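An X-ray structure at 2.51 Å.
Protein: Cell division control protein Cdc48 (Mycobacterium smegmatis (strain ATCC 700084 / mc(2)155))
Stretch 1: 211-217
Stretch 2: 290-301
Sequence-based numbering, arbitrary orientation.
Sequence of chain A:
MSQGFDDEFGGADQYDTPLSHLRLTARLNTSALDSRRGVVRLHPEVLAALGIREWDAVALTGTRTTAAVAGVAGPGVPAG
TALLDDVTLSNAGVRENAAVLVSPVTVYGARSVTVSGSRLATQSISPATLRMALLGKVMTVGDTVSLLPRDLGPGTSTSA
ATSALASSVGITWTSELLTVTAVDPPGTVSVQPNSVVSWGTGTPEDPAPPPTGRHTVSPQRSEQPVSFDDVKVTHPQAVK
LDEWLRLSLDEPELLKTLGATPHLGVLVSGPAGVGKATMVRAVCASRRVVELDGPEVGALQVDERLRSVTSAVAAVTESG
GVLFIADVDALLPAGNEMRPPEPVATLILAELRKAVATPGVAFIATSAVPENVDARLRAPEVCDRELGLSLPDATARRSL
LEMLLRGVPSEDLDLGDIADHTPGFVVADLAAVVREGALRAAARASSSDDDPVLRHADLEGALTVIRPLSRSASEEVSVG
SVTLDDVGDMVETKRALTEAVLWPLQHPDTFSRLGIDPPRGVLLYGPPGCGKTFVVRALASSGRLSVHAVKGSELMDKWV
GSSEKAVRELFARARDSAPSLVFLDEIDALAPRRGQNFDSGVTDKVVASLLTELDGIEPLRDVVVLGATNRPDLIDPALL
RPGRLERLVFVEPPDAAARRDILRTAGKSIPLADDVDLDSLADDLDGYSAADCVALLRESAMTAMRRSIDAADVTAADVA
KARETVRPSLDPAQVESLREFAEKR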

# COMPACT_ATOMS: atom_id res chain seq x y z
N PRO A 211 1.05 24.86 -18.15
CA PRO A 211 -0.13 24.74 -17.29
C PRO A 211 -0.46 23.29 -16.95
O PRO A 211 -0.23 22.40 -17.77
N THR A 212 -0.98 23.07 -15.75
CA THR A 212 -1.32 21.72 -15.30
C THR A 212 -2.79 21.63 -14.89
O THR A 212 -3.48 22.65 -14.78
N GLY A 213 -3.27 20.41 -14.68
CA GLY A 213 -4.61 20.19 -14.19
C GLY A 213 -5.70 20.39 -15.23
O GLY A 213 -6.87 20.57 -14.89
N ARG A 214 -5.32 20.34 -16.51
CA ARG A 214 -6.28 20.45 -17.60
C ARG A 214 -6.48 19.09 -18.27
O ARG A 214 -5.60 18.24 -18.24
N HIS A 215 -7.66 18.89 -18.86
CA HIS A 215 -8.01 17.57 -19.40
C HIS A 215 -7.34 17.26 -20.73
O HIS A 215 -7.04 18.16 -21.52
N THR A 216 -7.11 15.98 -20.97
CA THR A 216 -6.62 15.50 -22.26
C THR A 216 -7.68 14.62 -22.89
O THR A 216 -8.50 14.01 -22.20
N VAL A 217 -7.68 14.55 -24.22
CA VAL A 217 -8.64 13.73 -24.94
C VAL A 217 -7.93 12.65 -25.75
O VAL A 217 -7.06 12.95 -26.56
N VAL A 290 -12.16 11.43 -21.97
CA VAL A 290 -11.77 12.72 -21.43
C VAL A 290 -11.16 12.48 -20.05
O VAL A 290 -11.85 12.08 -19.12
N GLU A 291 -9.85 12.71 -19.94
CA GLU A 291 -9.13 12.36 -18.73
C GLU A 291 -8.59 13.56 -17.95
O GLU A 291 -7.95 14.45 -18.52
N LEU A 292 -8.86 13.58 -16.65
CA LEU A 292 -8.27 14.54 -15.74
C LEU A 292 -7.33 13.81 -14.80
O LEU A 292 -7.63 12.70 -14.36
N ASP A 293 -6.20 14.43 -14.49
CA ASP A 293 -5.33 13.91 -13.45
C ASP A 293 -5.75 14.51 -12.11
O ASP A 293 -5.47 15.68 -11.84
N GLY A 294 -6.42 13.71 -11.30
CA GLY A 294 -6.89 14.12 -9.98
C GLY A 294 -5.95 14.97 -9.15
O GLY A 294 -6.35 16.02 -8.65
N PRO A 295 -4.70 14.52 -8.98
CA PRO A 295 -3.74 15.31 -8.20
C PRO A 295 -3.41 16.67 -8.82
O PRO A 295 -3.34 17.65 -8.08
N GLU A 296 -3.20 16.72 -10.13
CA GLU A 296 -2.89 17.98 -10.79
C GLU A 296 -4.03 18.99 -10.67
O GLU A 296 -3.80 20.17 -10.42
N VAL A 297 -5.26 18.51 -10.84
CA VAL A 297 -6.43 19.37 -10.71
C VAL A 297 -6.65 19.77 -9.26
O VAL A 297 -6.93 20.93 -8.96
N GLY A 298 -6.51 18.80 -8.35
CA GLY A 298 -6.67 19.06 -6.93
C GLY A 298 -5.71 20.10 -6.37
O GLY A 298 -6.00 20.73 -5.36
N ALA A 299 -4.57 20.27 -7.04
CA ALA A 299 -3.55 21.22 -6.60
C ALA A 299 -3.84 22.64 -7.08
O ALA A 299 -3.28 23.60 -6.55
N LEU A 300 -4.69 22.77 -8.09
CA LEU A 300 -5.04 24.07 -8.64
C LEU A 300 -5.75 24.93 -7.60
O LEU A 300 -6.33 24.42 -6.64
N GLN A 301 -5.69 26.25 -7.79
CA GLN A 301 -6.43 27.18 -6.95
C GLN A 301 -7.91 26.85 -7.06
O GLN A 301 -8.40 26.52 -8.14

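Stretch 1 runs along the strand and helix of stretch 2, and its side chains change role from one residue to the next. Pro-211 stands clear of the contact. Thr-212 points its CB toward stretch 2 in the p rotamer, and CB lies 3.6 Å from Glu-296 OE1. Its hydroxyl suits a place beside a helix: OG1 sits 3.0 Å from a water that donates a 2.7 Å hydrogen bond to Glu-296 O, linking the threonine to the helix backbone. Thr-212 O also rests 3.6 Å from Leu-300 CD2.

Gly-213 comes closest to the helix, and a side chain would not fit: an ideal CB would fall 2.7 Å from Leu-300 CD1 and 3.0 Å from Glu-296 O. Its positive phi of 76° favours glycine as well. The bare backbone is then gripped by Glu-296 (chi1 m, chi2 t), whose OE1 accepts a nearly straight hydrogen bond from Gly-213 N at 3.1 Å, while Gly-213 O meets Val-297 CG2 at 3.3 Å. Leu-300, m then t, points toward this site and lines it with CD1.

Arg-214 turns away, leaving its long charged chain exposed. His-215, chi1 p, starts sideways and its end leads away; its CB packs 3.6 Å from CD2 of Leu-292 (m, t), and its ND1 lies 3.9 Å from Val-290 CG1, an oblique approach to the ring. NE2 is satisfied elsewhere in the structure.

Thr-216, again p, begins the antiparallel pairing. Its N donates to Glu-291 O at 3.0 Å, and Glu-291 N returns a bond to Thr-216 O at 2.9 Å. Both side chains therefore share one sheet face, where Thr-216 OG1 is 4.0 Å from CB of Glu-291, extended with chi1 and chi2 both t. Val-217 and Val-290, both t, occupy the other face, their beta-branched shapes well suited to strands.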

# COMPACT_ATOMS: atom_id res chain seq x y z
CB PRO A 211 -1.25 25.35 -18.14
CG PRO A 211 -0.78 25.19 -19.55
CD PRO A 211 0.70 25.38 -19.49
CB THR A 212 -0.44 21.29 -14.11
OG1 THR A 212 -0.61 22.21 -13.02
CG2 THR A 212 1.03 21.26 -14.51
CB ARG A 214 -5.84 21.51 -18.60
CG ARG A 214 -5.76 22.91 -18.01
CD ARG A 214 -4.53 23.66 -18.49
NE ARG A 214 -4.74 24.34 -19.77
CZ ARG A 214 -4.93 25.64 -19.90
NH1 ARG A 214 -4.94 26.43 -18.83
NH2 ARG A 214 -5.11 26.17 -21.10
CB HIS A 215 -9.53 17.41 -19.50
CG HIS A 215 -10.17 18.27 -20.55
ND1 HIS A 215 -10.20 17.92 -21.89
CD2 HIS A 215 -10.81 19.46 -20.46
CE1 HIS A 215 -10.82 18.87 -22.57
NE2 HIS A 215 -11.20 19.81 -21.72
CB THR A 216 -5.32 14.69 -22.11
OG1 THR A 216 -5.51 13.63 -21.17
CG2 THR A 216 -4.19 15.58 -21.63
CB VAL A 217 -9.52 14.58 -25.88
CG1 VAL A 217 -10.50 13.69 -26.62
CG2 VAL A 217 -10.25 15.66 -25.10
CB VAL A 290 -12.97 13.67 -21.31
CG1 VAL A 290 -12.54 15.00 -20.71
CG2 VAL A 290 -13.62 13.87 -22.67
CB GLU A 291 -7.98 11.39 -19.05
CG GLU A 291 -7.21 10.93 -17.83
CD GLU A 291 -6.18 9.86 -18.17
OE1 GLU A 291 -5.32 9.57 -17.31
OE2 GLU A 291 -6.24 9.32 -19.29
CB LEU A 292 -9.34 15.25 -14.91
CG LEU A 292 -10.11 16.42 -15.53
CD1 LEU A 292 -11.14 16.94 -14.54
CD2 LEU A 292 -9.16 17.53 -15.93
CB ASP A 293 -3.86 14.22 -13.73
CG ASP A 293 -2.92 13.58 -12.72
OD1 ASP A 293 -3.18 12.43 -12.32
OD2 ASP A 293 -1.94 14.23 -12.32
CB PRO A 295 -2.49 14.42 -8.18
CG PRO A 295 -3.02 13.04 -8.33
CD PRO A 295 -4.18 13.17 -9.27
CB GLU A 296 -2.54 17.76 -12.27
CG GLU A 296 -1.11 17.31 -12.52
CD GLU A 296 -0.76 17.29 -13.99
OE1 GLU A 296 -1.48 17.92 -14.79
OE2 GLU A 296 0.24 16.63 -14.35
CB VAL A 297 -7.69 18.69 -11.26
CG1 VAL A 297 -8.88 19.64 -11.18
CG2 VAL A 297 -7.47 18.24 -12.69
CB ALA A 299 -2.18 20.77 -7.08
CB LEU A 300 -5.95 23.92 -9.86
CG LEU A 300 -5.35 23.28 -11.11
CD1 LEU A 300 -6.41 23.15 -12.18
CD2 LEU A 300 -4.18 24.10 -11.61
CB GLN A 301 -6.14 28.62 -7.36
CG GLN A 301 -6.77 29.68 -6.46
CD GLN A 301 -8.15 30.10 -6.93
OE1 GLN A 301 -8.55 29.80 -8.06
NE2 GLN A 301 -8.89 30.78 -6.06
O HOH W 1 -1.37 21.28 -10.25